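Local coordinates for protein Ifi204 (PDB 5YZW) that probably senses DNA in innate immunity as an interferon-inducible PYHIN protein, recognising it through a HIN domain built of two OB folds, at residues 12-18 against 57-63; 106-112 against 141-147; 111-116 against 179-183; 119-125 against 165-171. All coordinates share one frame. Residue numbers count along the deposited sequence, not the author numbering.

Contact 1 (12-18 against 57-63)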
# COMPACT_ATOMS: atom_id res chain seq x y z
N GLN A 12 2.12 -18.94 -5.28
CA GLN A 12 2.79 -18.61 -6.53
C GLN A 12 2.10 -17.40 -7.14
O GLN A 12 0.92 -17.49 -7.49
CB GLN A 12 2.76 -19.78 -7.52
CG GLN A 12 3.93 -20.72 -7.44
CD GLN A 12 3.90 -21.77 -8.54
OE1 GLN A 12 3.24 -21.59 -9.57
NE2 GLN A 12 4.66 -22.85 -8.34
N VAL A 13 2.83 -16.29 -7.29
CA VAL A 13 2.21 -15.03 -7.69
C VAL A 13 3.04 -14.31 -8.74
O VAL A 13 4.25 -14.51 -8.86
CB VAL A 13 1.95 -14.08 -6.48
CG1 VAL A 13 1.07 -14.75 -5.46
CG2 VAL A 13 3.27 -13.65 -5.83
N MET A 14 2.37 -13.43 -9.48
CA MET A 14 3.05 -12.44 -10.29
C MET A 14 3.06 -11.10 -9.56
O MET A 14 2.03 -10.67 -9.04
CB MET A 14 2.37 -12.28 -11.65
CG MET A 14 3.25 -11.47 -12.60
SD MET A 14 2.52 -11.10 -14.19
CE MET A 14 3.04 -12.54 -15.15
N VAL A 15 4.22 -10.47 -9.52
CA VAL A 15 4.37 -9.12 -8.97
C VAL A 15 3.74 -8.12 -9.93
O VAL A 15 4.11 -8.06 -11.10
CB VAL A 15 5.85 -8.79 -8.75
CG1 VAL A 15 6.00 -7.39 -8.16
CG2 VAL A 15 6.50 -9.85 -7.86
N LEU A 16 2.80 -7.32 -9.43
CA LEU A 16 2.14 -6.30 -10.24
C LEU A 16 2.76 -4.91 -10.07
O LEU A 16 3.03 -4.24 -11.06
CB LEU A 16 0.65 -6.24 -9.90
CG LEU A 16 -0.11 -7.56 -10.12
CD1 LEU A 16 -1.61 -7.33 -10.05
CD2 LEU A 16 0.24 -8.21 -11.44
N LYS A 17 2.99 -4.48 -8.84
CA LYS A 17 3.47 -3.14 -8.54
C LYS A 17 4.19 -3.18 -7.21
O LYS A 17 3.90 -4.02 -6.35
CB LYS A 17 2.31 -2.12 -8.56
CG LYS A 17 1.52 -1.93 -7.26
CD LYS A 17 2.01 -0.77 -6.36
CE LYS A 17 1.43 -0.88 -4.94
NZ LYS A 17 1.83 0.26 -4.12
N VAL A 18 5.18 -2.29 -7.06
CA VAL A 18 6.01 -2.25 -5.87
C VAL A 18 6.33 -0.78 -5.58
O VAL A 18 6.38 0.04 -6.50
CB VAL A 18 7.29 -3.10 -6.07
CG1 VAL A 18 8.20 -2.45 -7.11
CG2 VAL A 18 8.06 -3.30 -4.76
N PHE A 57 11.05 -8.44 -6.11
CA PHE A 57 9.74 -7.84 -6.35
C PHE A 57 9.86 -6.81 -7.47
O PHE A 57 9.73 -5.59 -7.28
CB PHE A 57 9.18 -7.26 -5.06
CG PHE A 57 8.63 -8.30 -4.13
CD1 PHE A 57 9.48 -9.07 -3.34
CD2 PHE A 57 7.26 -8.53 -4.07
CE1 PHE A 57 8.96 -10.03 -2.48
CE2 PHE A 57 6.73 -9.49 -3.21
CZ PHE A 57 7.59 -10.25 -2.41
N ILE A 58 10.15 -7.34 -8.65
CA ILE A 58 10.19 -6.58 -9.89
C ILE A 58 8.87 -6.82 -10.62
O ILE A 58 8.49 -7.98 -10.80
CB ILE A 58 11.38 -7.00 -10.77
CG1 ILE A 58 12.68 -6.86 -10.00
CG2 ILE A 58 11.40 -6.21 -12.07
CD1 ILE A 58 12.91 -5.45 -9.50
N PRO A 59 8.16 -5.78 -11.04
CA PRO A 59 6.91 -6.00 -11.79
C PRO A 59 7.10 -6.99 -12.93
O PRO A 59 8.05 -6.90 -13.70
CB PRO A 59 6.58 -4.60 -12.30
CG PRO A 59 7.09 -3.67 -11.16
CD PRO A 59 8.39 -4.34 -10.75
N ARG A 60 6.20 -7.97 -13.01
CA ARG A 60 6.10 -9.07 -13.98
C ARG A 60 6.94 -10.28 -13.59
O ARG A 60 6.82 -11.32 -14.24
CB ARG A 60 6.45 -8.65 -15.42
CG ARG A 60 5.71 -7.39 -15.86
CD ARG A 60 5.96 -7.04 -17.32
NE ARG A 60 5.11 -7.79 -18.24
CZ ARG A 60 3.79 -8.00 -18.13
NH1 ARG A 60 3.08 -7.50 -17.13
NH2 ARG A 60 3.17 -8.71 -19.06
N ASN A 61 7.78 -10.20 -12.56
CA ASN A 61 8.47 -11.39 -12.06
C ASN A 61 7.47 -12.34 -11.42
O ASN A 61 6.50 -11.92 -10.79
CB ASN A 61 9.54 -10.97 -11.04
CG ASN A 61 10.63 -12.02 -10.85
OD1 ASN A 61 10.75 -12.99 -11.62
ND2 ASN A 61 11.46 -11.79 -9.83
N ILE A 62 7.68 -13.64 -11.60
CA ILE A 62 6.83 -14.64 -10.97
C ILE A 62 7.63 -15.28 -9.84
O ILE A 62 8.81 -15.60 -10.01
CB ILE A 62 6.33 -15.68 -12.00
CG1 ILE A 62 5.51 -14.95 -13.06
CG2 ILE A 62 5.41 -16.67 -11.34
CD1 ILE A 62 5.28 -15.77 -14.30
N ILE A 63 7.00 -15.38 -8.66
CA ILE A 63 7.72 -15.71 -7.43
C ILE A 63 6.86 -16.64 -6.58
O ILE A 63 5.65 -16.77 -6.79
CB ILE A 63 8.11 -14.43 -6.61
CG1 ILE A 63 6.87 -13.68 -6.14
CG2 ILE A 63 9.03 -13.49 -7.41
CD1 ILE A 63 7.16 -12.39 -5.30
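In the N-terminal OB fold of the HIN domain, an antiparallel strand pair begins where a type II turn, Ile58 to Asn61, leads into strand 62-71. Val15 is the most covered residue: its side chain points at the turn, CB lies 3.4 Å from Ile58 O, and CG2 meets Phe57 CD2 at 4.1 Å and Ile63 CD1 at 3.7 Å. Its backbone makes two hydrogen bonds to the turn, Val15 N to Asn61 O at 3.0 Å and Arg60 N to Val15 O at 2.8 Å. Met14 forms a non-hydrogen-bonded pair with Ile62, CA atoms 4.4 Å apart, and its side chain (t, t, with chi3 near -90°) brings CE within 4.0 Å of Ile62 CD1; helix 96-103 approaches this face through Arg99. Ile63 pairs with Val13 by two hydrogen bonds and packs on the opposite face, beside Val15. Leu16 and Lys17 form a classic bulge against Thr36, and Val18 turns back toward the loop, its CG1 3.5 Å from Phe57 O.

Contact 2 (106-112 against 141-147)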
# COMPACT_ATOMS: atom_id res chain seq x y z
N PRO A 106 -10.11 3.28 -4.90
CA PRO A 106 -11.51 3.35 -4.45
C PRO A 106 -12.06 4.76 -4.61
O PRO A 106 -11.36 5.75 -4.37
CB PRO A 106 -11.44 2.94 -2.97
CG PRO A 106 -10.04 2.50 -2.71
CD PRO A 106 -9.17 3.06 -3.79
N LYS A 107 -13.32 4.86 -5.05
CA LYS A 107 -13.94 6.18 -5.11
C LYS A 107 -14.25 6.69 -3.70
O LYS A 107 -14.58 5.92 -2.80
CB LYS A 107 -15.21 6.15 -5.97
CG LYS A 107 -14.95 5.76 -7.43
CD LYS A 107 -15.34 6.86 -8.41
CE LYS A 107 -14.45 6.85 -9.65
NZ LYS A 107 -14.97 7.75 -10.73
N ILE A 108 -14.10 8.00 -3.52
CA ILE A 108 -14.26 8.59 -2.19
C ILE A 108 -15.62 8.25 -1.60
O ILE A 108 -15.73 7.90 -0.41
CB ILE A 108 -14.03 10.11 -2.26
CG1 ILE A 108 -12.55 10.39 -2.57
CG2 ILE A 108 -14.50 10.82 -0.99
CD1 ILE A 108 -12.09 11.78 -2.22
N SER A 109 -16.68 8.31 -2.41
CA SER A 109 -18.01 7.97 -1.92
C SER A 109 -18.05 6.54 -1.41
O SER A 109 -18.74 6.25 -0.43
CB SER A 109 -19.06 8.17 -3.02
OG SER A 109 -18.71 7.46 -4.19
N TYR A 110 -17.31 5.65 -2.06
CA TYR A 110 -17.28 4.26 -1.62
C TYR A 110 -16.56 4.11 -0.29
O TYR A 110 -16.90 3.23 0.51
CB TYR A 110 -16.61 3.38 -2.68
CG TYR A 110 -16.46 1.94 -2.27
CD1 TYR A 110 -17.54 1.07 -2.28
CD2 TYR A 110 -15.23 1.45 -1.86
CE1 TYR A 110 -17.40 -0.25 -1.90
CE2 TYR A 110 -15.09 0.14 -1.48
CZ TYR A 110 -16.17 -0.71 -1.50
OH TYR A 110 -16.02 -2.03 -1.12
N LEU A 111 -15.56 4.96 -0.03
CA LEU A 111 -14.87 4.91 1.25
C LEU A 111 -15.80 5.29 2.39
O LEU A 111 -15.64 4.79 3.51
CB LEU A 111 -13.66 5.84 1.23
CG LEU A 111 -12.49 5.39 0.38
CD1 LEU A 111 -11.28 6.26 0.68
CD2 LEU A 111 -12.17 3.93 0.65
N PHE A 112 -16.79 6.16 2.13
CA PHE A 112 -17.71 6.56 3.19
C PHE A 112 -18.54 5.38 3.70
O PHE A 112 -18.99 5.40 4.85
CB PHE A 112 -18.64 7.67 2.68
CG PHE A 112 -17.93 8.94 2.33
CD1 PHE A 112 -16.68 9.23 2.86
CD2 PHE A 112 -18.51 9.87 1.48
CE1 PHE A 112 -16.02 10.41 2.55
CE2 PHE A 112 -17.86 11.06 1.17
CZ PHE A 112 -16.62 11.33 1.70
N GLY A 141 -10.02 15.01 -3.44
CA GLY A 141 -11.35 14.78 -3.97
C GLY A 141 -11.33 14.01 -5.27
O GLY A 141 -10.29 13.77 -5.88
N ASP A 142 -12.53 13.61 -5.68
CA ASP A 142 -12.78 13.02 -6.99
C ASP A 142 -14.20 13.41 -7.42
O ASP A 142 -14.83 14.28 -6.81
CB ASP A 142 -12.54 11.50 -6.97
CG ASP A 142 -13.45 10.75 -5.99
OD1 ASP A 142 -14.50 11.30 -5.59
OD2 ASP A 142 -13.10 9.61 -5.60
N ASP A 143 -14.70 12.76 -8.47
CA ASP A 143 -16.03 13.02 -9.00
C ASP A 143 -17.14 12.42 -8.13
O ASP A 143 -18.28 12.30 -8.59
CB ASP A 143 -16.14 12.48 -10.43
CG ASP A 143 -15.66 11.04 -10.54
OD1 ASP A 143 -14.81 10.63 -9.72
OD2 ASP A 143 -16.14 10.31 -11.45
N THR A 144 -16.82 12.04 -6.88
CA THR A 144 -17.81 11.51 -5.95
C THR A 144 -17.80 12.17 -4.58
O THR A 144 -18.80 12.03 -3.86
CB THR A 144 -17.63 9.99 -5.76
OG1 THR A 144 -16.28 9.71 -5.35
CG2 THR A 144 -17.94 9.23 -7.04
N GLY A 145 -16.74 12.87 -4.19
CA GLY A 145 -16.71 13.50 -2.89
C GLY A 145 -15.34 14.07 -2.57
O GLY A 145 -14.46 14.13 -3.43
N LYS A 146 -15.19 14.48 -1.31
CA LYS A 146 -13.98 15.13 -0.83
C LYS A 146 -13.68 14.64 0.58
O LYS A 146 -14.59 14.30 1.33
CB LYS A 146 -14.13 16.68 -0.82
CG LYS A 146 -14.33 17.32 -2.19
CD LYS A 146 -15.72 17.95 -2.31
CE LYS A 146 -16.03 18.35 -3.75
NZ LYS A 146 -17.06 19.42 -3.83
N MET A 147 -12.39 14.61 0.93
CA MET A 147 -11.97 14.25 2.28
C MET A 147 -10.58 14.81 2.53
O MET A 147 -9.96 15.42 1.65
CB MET A 147 -12.02 12.73 2.51
CG MET A 147 -11.35 11.89 1.42
SD MET A 147 -11.44 10.07 1.62
CE MET A 147 -11.64 9.89 3.38
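Helix 108-112 sits against the tight turn between strands 135-142 and 145-151 of the second OB fold, and an Asx turn shapes the meeting point. In Asp142, chi1 p, OD1 accepts from Thr144 N, two residues on (2.8 Å), and from Thr144 OG1 (a very short 2.4 Å), while OD2 accepts from Ile108 N at 2.8 Å. Thr144, also p, turns its OG1 to Ser109 N at 3.3 Å, so two side chains of the turn receive amides of the helix's first turn. At the N-cap position, Lys107 reaches Asp143, whose p rotamer swings the carboxylate nearer, in a salt bridge with weak hydrogen bonds. Ile108 (m, t) lays CD1 3.6 Å from Gly141 CA and 3.7 Å from Met147 CG. Gly145 has no side chain, and a beta carbon there would be crowded by Ile108 and Phe112. Phe112 (m) presents its ring edge to strand 145-151, CZ 3.6 Å from Lys146 O, and the p rotamer of Met147 puts SD 3.9 Å from Leu111 CD1.

Contact 3 (111-116 against 179-183)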
# COMPACT_ATOMS: atom_id res chain seq x y z
N LEU A 111 -15.56 4.96 -0.03
CA LEU A 111 -14.87 4.91 1.25
C LEU A 111 -15.80 5.29 2.39
O LEU A 111 -15.64 4.79 3.51
CB LEU A 111 -13.66 5.84 1.23
CG LEU A 111 -12.49 5.39 0.38
CD1 LEU A 111 -11.28 6.26 0.68
CD2 LEU A 111 -12.17 3.93 0.65
N PHE A 112 -16.79 6.16 2.13
CA PHE A 112 -17.71 6.56 3.19
C PHE A 112 -18.54 5.38 3.70
O PHE A 112 -18.99 5.40 4.85
CB PHE A 112 -18.64 7.67 2.68
CG PHE A 112 -17.93 8.94 2.33
CD1 PHE A 112 -16.68 9.23 2.86
CD2 PHE A 112 -18.51 9.87 1.48
CE1 PHE A 112 -16.02 10.41 2.55
CE2 PHE A 112 -17.86 11.06 1.17
CZ PHE A 112 -16.62 11.33 1.70
N SER A 113 -18.74 4.36 2.87
CA SER A 113 -19.51 3.18 3.27
C SER A 113 -18.66 2.14 4.00
O SER A 113 -19.23 1.18 4.53
CB SER A 113 -20.18 2.54 2.05
OG SER A 113 -19.22 1.90 1.22
N GLN A 114 -17.35 2.30 4.05
CA GLN A 114 -16.46 1.28 4.59
C GLN A 114 -16.21 1.46 6.09
O GLN A 114 -16.40 2.55 6.65
CB GLN A 114 -15.13 1.27 3.84
CG GLN A 114 -15.25 0.90 2.37
CD GLN A 114 -15.92 -0.45 2.16
OE1 GLN A 114 -17.11 -0.52 1.84
NE2 GLN A 114 -15.17 -1.53 2.36
N ALA A 115 -15.74 0.39 6.72
CA ALA A 115 -15.55 0.37 8.16
C ALA A 115 -14.38 1.25 8.57
O ALA A 115 -13.31 1.22 7.95
CB ALA A 115 -15.33 -1.06 8.65
N ARG A 116 -14.59 2.06 9.61
CA ARG A 116 -13.52 2.91 10.11
C ARG A 116 -12.40 2.05 10.67
O ARG A 116 -12.64 1.11 11.43
CB ARG A 116 -14.06 3.86 11.19
CG ARG A 116 -14.88 5.02 10.64
CD ARG A 116 -16.39 4.78 10.72
NE ARG A 116 -17.10 6.01 11.02
CZ ARG A 116 -18.42 6.10 11.20
NH1 ARG A 116 -19.18 5.02 11.11
NH2 ARG A 116 -18.97 7.28 11.48
N GLY A 179 -16.38 15.01 8.82
CA GLY A 179 -15.90 14.35 7.63
C GLY A 179 -15.02 13.14 7.87
O GLY A 179 -14.81 12.66 8.99
N TRP A 180 -14.50 12.62 6.76
CA TRP A 180 -13.69 11.42 6.77
C TRP A 180 -12.24 11.79 6.48
O TRP A 180 -11.96 12.80 5.82
CB TRP A 180 -14.19 10.41 5.74
CG TRP A 180 -15.53 9.83 6.05
CD1 TRP A 180 -16.75 10.44 5.91
CD2 TRP A 180 -15.80 8.51 6.54
NE1 TRP A 180 -17.75 9.58 6.29
CE2 TRP A 180 -17.20 8.39 6.68
CE3 TRP A 180 -15.00 7.41 6.89
CZ2 TRP A 180 -17.81 7.22 7.15
CZ3 TRP A 180 -15.61 6.25 7.34
CH2 TRP A 180 -17.00 6.17 7.47
N GLN A 181 -11.32 10.96 6.97
CA GLN A 181 -9.89 11.21 6.83
C GLN A 181 -9.17 9.91 6.48
O GLN A 181 -9.63 8.82 6.83
CB GLN A 181 -9.27 11.77 8.12
CG GLN A 181 -10.00 13.01 8.70
CD GLN A 181 -11.16 12.63 9.60
OE1 GLN A 181 -11.17 11.57 10.22
NE2 GLN A 181 -12.17 13.51 9.68
N LEU A 182 -8.05 10.05 5.79
CA LEU A 182 -7.07 8.98 5.61
C LEU A 182 -5.84 9.42 6.39
O LEU A 182 -5.17 10.39 6.02
CB LEU A 182 -6.77 8.76 4.13
CG LEU A 182 -7.91 8.20 3.29
CD1 LEU A 182 -7.53 8.27 1.82
CD2 LEU A 182 -8.17 6.75 3.70
N ARG A 183 -5.57 8.72 7.49
CA ARG A 183 -4.49 9.06 8.40
C ARG A 183 -3.24 8.24 8.10
O ARG A 183 -3.29 7.01 8.01
CB ARG A 183 -4.93 8.81 9.85
CG ARG A 183 -5.60 10.00 10.49
CD ARG A 183 -6.38 9.58 11.71
NE ARG A 183 -7.50 10.49 11.93
CZ ARG A 183 -7.39 11.68 12.51
NH1 ARG A 183 -6.21 12.11 12.93
NH2 ARG A 183 -8.47 12.44 12.67
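Trp180 lays its indole beneath the end of helix 108-112, one ring face covered by Phe112, and has the largest share of the surface buried here. Phe112 meets it twice. Its phenyl ring lies obliquely over the five-membered ring, centroids 4.4 Å apart and planes at 31°, with Phe112 CD1 3.3 Å from Trp180 CD1. Its CA forms a CH-pi contact with the six-membered ring, 4.1 Å from the centroid and only 17° off the normal. Backbone and side chain of one residue thus span the whole indole. Backbone carbonyls of the helix's last turn and the loop after it lie near the six-membered ring: Phe112 O is 3.2 Å from Trp180 CZ2, and Gln114 O is 3.8 Å from CH2 of the same indole. Arg116 then reaches back, so that Trp180 CH2 lies over one face of its guanidinium, 3.6 Å from Arg116 NE, which is itself hydrogen-bonded to Ser175 OG. No hydrogen bond joins the two segments. Deeper in, Leu111 CD1 approaches Leu182 CD2 at 4.4 Å. The helix end and the loop after it therefore close over strand 180-183 of the second OB fold, which runs between strands 145-151 and 171-175: Met147 and Leu173, from these neighbours, touch Trp180, and Leu111 continues to Val120 and Tyr124 on strand 119-132.

Contact 4 (119-125 against 165-171); sequences FVSGEYL and KLRLVCF
Glu123 and Arg167 form a salt bridge, Glu123 OE1 accepting from Arg167 NH2 at 2.9 Å and from Arg167 NE at 3.1 Å, across an antiparallel strand pair of the second OB fold. Glu123 is m, t and Arg167 t, t, m; Glu123 OE2 also makes a long salt bridge to Lys165 NZ, 3.8 Å, and Arg167 NH1 is hydrogen-bonded to Gln191 OE1. Strands 119-125 and 165-169 are extended and antiparallel, their axes 4.6 Å apart at closest and 163° between directions; only Cys170 leaves the beta region. Hydrogen-bonded pairs are Tyr124-Leu166, Gly122-Leu168 and Val120-Phe171: Tyr124 N to Leu166 O and Leu166 N to Tyr124 O are both 2.8 Å, Gly122 N to Leu168 O 2.9 Å, Leu168 N to Gly122 O 2.7 Å, Val120 N to Phe171 O 2.7 Å and Phe171 N to Val120 O 3.0 Å. Glu123-Arg167 and Leu125-Lys165 are non-hydrogen-bonded, with CA atoms at 4.2 and 4.5 Å. The register slips by one at a G1 bulge where Cys170 (phi/psi 60/58) and Phe171 face Val120, turning the chain a corner. Val120, Tyr124, Leu166, Leu168 and Phe171 share the inner face, where Leu111 and Leu182 also pack. Gly122 lacks a side chain under the Tyr124 ring (chi1 m), and an ideal CB would clash with it. Tyr124 CD2 touches Leu168 CD1 at 3.8 Å. Phe119 (m) makes an oblique sulfur-aromatic contact with Cys170, its CD1 4.2 Å from Cys170 SG.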
# COMPACT_ATOMS: atom_id res chain seq x y z
N PHE A 119 -7.52 -0.18 6.15
CA PHE A 119 -6.38 0.44 5.49
C PHE A 119 -6.64 0.57 3.99
O PHE A 119 -7.15 -0.35 3.35
CB PHE A 119 -5.12 -0.36 5.78
CG PHE A 119 -4.85 -0.47 7.26
CD1 PHE A 119 -4.29 0.59 7.96
CD2 PHE A 119 -5.20 -1.62 7.95
CE1 PHE A 119 -4.06 0.50 9.33
CE2 PHE A 119 -4.96 -1.72 9.31
CZ PHE A 119 -4.39 -0.65 10.01
N VAL A 120 -6.29 1.72 3.44
CA VAL A 120 -6.73 2.14 2.11
C VAL A 120 -5.49 2.52 1.29
O VAL A 120 -4.53 3.07 1.84
CB VAL A 120 -7.73 3.31 2.20
CG1 VAL A 120 -8.05 3.88 0.81
CG2 VAL A 120 -9.00 2.87 2.90
N SER A 121 -5.53 2.22 -0.01
CA SER A 121 -4.50 2.61 -0.96
C SER A 121 -5.20 3.23 -2.15
O SER A 121 -6.27 2.77 -2.55
CB SER A 121 -3.69 1.39 -1.43
OG SER A 121 -2.70 1.04 -0.48
N GLY A 122 -4.62 4.28 -2.72
CA GLY A 122 -5.28 4.98 -3.81
C GLY A 122 -4.48 6.18 -4.27
O GLY A 122 -3.60 6.67 -3.55
N GLU A 123 -4.80 6.63 -5.48
CA GLU A 123 -4.19 7.81 -6.08
C GLU A 123 -5.25 8.88 -6.24
O GLU A 123 -6.26 8.66 -6.92
CB GLU A 123 -3.56 7.49 -7.43
CG GLU A 123 -2.63 6.30 -7.44
CD GLU A 123 -2.04 6.05 -8.81
OE1 GLU A 123 -1.32 5.05 -8.98
OE2 GLU A 123 -2.29 6.87 -9.73
N TYR A 124 -5.02 10.04 -5.63
CA TYR A 124 -6.02 11.10 -5.61
C TYR A 124 -5.39 12.44 -5.94
O TYR A 124 -4.19 12.65 -5.76
CB TYR A 124 -6.71 11.17 -4.24
CG TYR A 124 -7.38 9.89 -3.82
CD1 TYR A 124 -8.64 9.57 -4.27
CD2 TYR A 124 -6.72 8.98 -3.00
CE1 TYR A 124 -9.26 8.39 -3.89
CE2 TYR A 124 -7.32 7.79 -2.63
CZ TYR A 124 -8.60 7.50 -3.08
OH TYR A 124 -9.21 6.31 -2.72
N LEU A 125 -6.22 13.35 -6.44
CA LEU A 125 -5.82 14.73 -6.71
C LEU A 125 -5.98 15.57 -5.45
O LEU A 125 -7.02 15.50 -4.78
CB LEU A 125 -6.66 15.33 -7.84
CG LEU A 125 -6.43 14.78 -9.25
CD1 LEU A 125 -7.40 13.65 -9.57
CD2 LEU A 125 -6.55 15.91 -10.28
N LYS A 165 -0.77 15.10 -7.79
CA LYS A 165 -1.50 13.84 -7.61
C LYS A 165 -0.73 12.95 -6.65
O LYS A 165 0.49 12.77 -6.78
CB LYS A 165 -1.72 13.12 -8.94
CG LYS A 165 -3.08 12.43 -9.02
CD LYS A 165 -3.16 11.47 -10.19
CE LYS A 165 -4.49 10.74 -10.22
NZ LYS A 165 -4.48 9.63 -11.22
N LEU A 166 -1.45 12.38 -5.68
CA LEU A 166 -0.86 11.70 -4.54
C LEU A 166 -1.18 10.21 -4.59
O LEU A 166 -2.35 9.82 -4.66
CB LEU A 166 -1.41 12.30 -3.25
CG LEU A 166 -0.43 13.12 -2.44
CD1 LEU A 166 -1.06 13.44 -1.11
CD2 LEU A 166 0.86 12.36 -2.28
N ARG A 167 -0.14 9.39 -4.52
CA ARG A 167 -0.29 7.95 -4.41
C ARG A 167 -0.15 7.59 -2.93
O ARG A 167 0.92 7.79 -2.34
CB ARG A 167 0.73 7.21 -5.25
CG ARG A 167 0.82 5.70 -4.95
CD ARG A 167 1.79 5.03 -5.90
NE ARG A 167 1.30 5.09 -7.27
CZ ARG A 167 2.07 5.30 -8.34
NH1 ARG A 167 3.38 5.46 -8.20
NH2 ARG A 167 1.53 5.33 -9.55
N LEU A 168 -1.23 7.09 -2.34
CA LEU A 168 -1.27 6.72 -0.93
C LEU A 168 -1.27 5.21 -0.80
O LEU A 168 -2.05 4.53 -1.47
CB LEU A 168 -2.51 7.28 -0.23
CG LEU A 168 -2.90 8.74 -0.46
CD1 LEU A 168 -4.34 8.96 -0.02
CD2 LEU A 168 -1.97 9.61 0.33
N VAL A 169 -0.41 4.69 0.07
CA VAL A 169 -0.37 3.25 0.33
C VAL A 169 -0.50 3.02 1.83
O VAL A 169 0.28 3.57 2.62
CB VAL A 169 0.91 2.61 -0.20
CG1 VAL A 169 0.88 1.12 0.10
CG2 VAL A 169 1.06 2.89 -1.69
N CYS A 170 -1.50 2.23 2.22
CA CYS A 170 -1.69 1.81 3.60
C CYS A 170 -1.90 3.01 4.53
O CYS A 170 -1.16 3.20 5.49
CB CYS A 170 -0.52 0.96 4.08
SG CYS A 170 -0.80 0.13 5.68
N PHE A 171 -2.92 3.81 4.21
CA PHE A 171 -3.45 4.83 5.11
C PHE A 171 -4.70 4.32 5.83
O PHE A 171 -5.44 3.50 5.29
CB PHE A 171 -3.80 6.10 4.33
CG PHE A 171 -2.63 6.98 4.08
CD1 PHE A 171 -1.54 6.53 3.37
CD2 PHE A 171 -2.64 8.30 4.55
CE1 PHE A 171 -0.45 7.36 3.14
CE2 PHE A 171 -1.55 9.12 4.33
CZ PHE A 171 -0.45 8.65 3.63

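Contact 1 belongs to the first OB fold of the HIN domain; contacts 2, 3 and 4 belong to the second. Contacts 1 and 2 lie on opposite sides of the chain's centre, their own centres 29 Å apart, whereas contacts 1 and 4 touch where Lys17 NZ comes 3.7 Å from Val169 CG2. Contacts 2 and 3, centred 9 Å apart, share Leu111 and Phe112, so one short helix serves both the 141-147 turn and strand 180-183. Both abut contact 4: Pro106 O lies 2.8 Å from Tyr124 OH, a probable hydrogen bond, and Leu182 CD1 3.7 Å from Leu168 CD1. No DNA is present among these contacts.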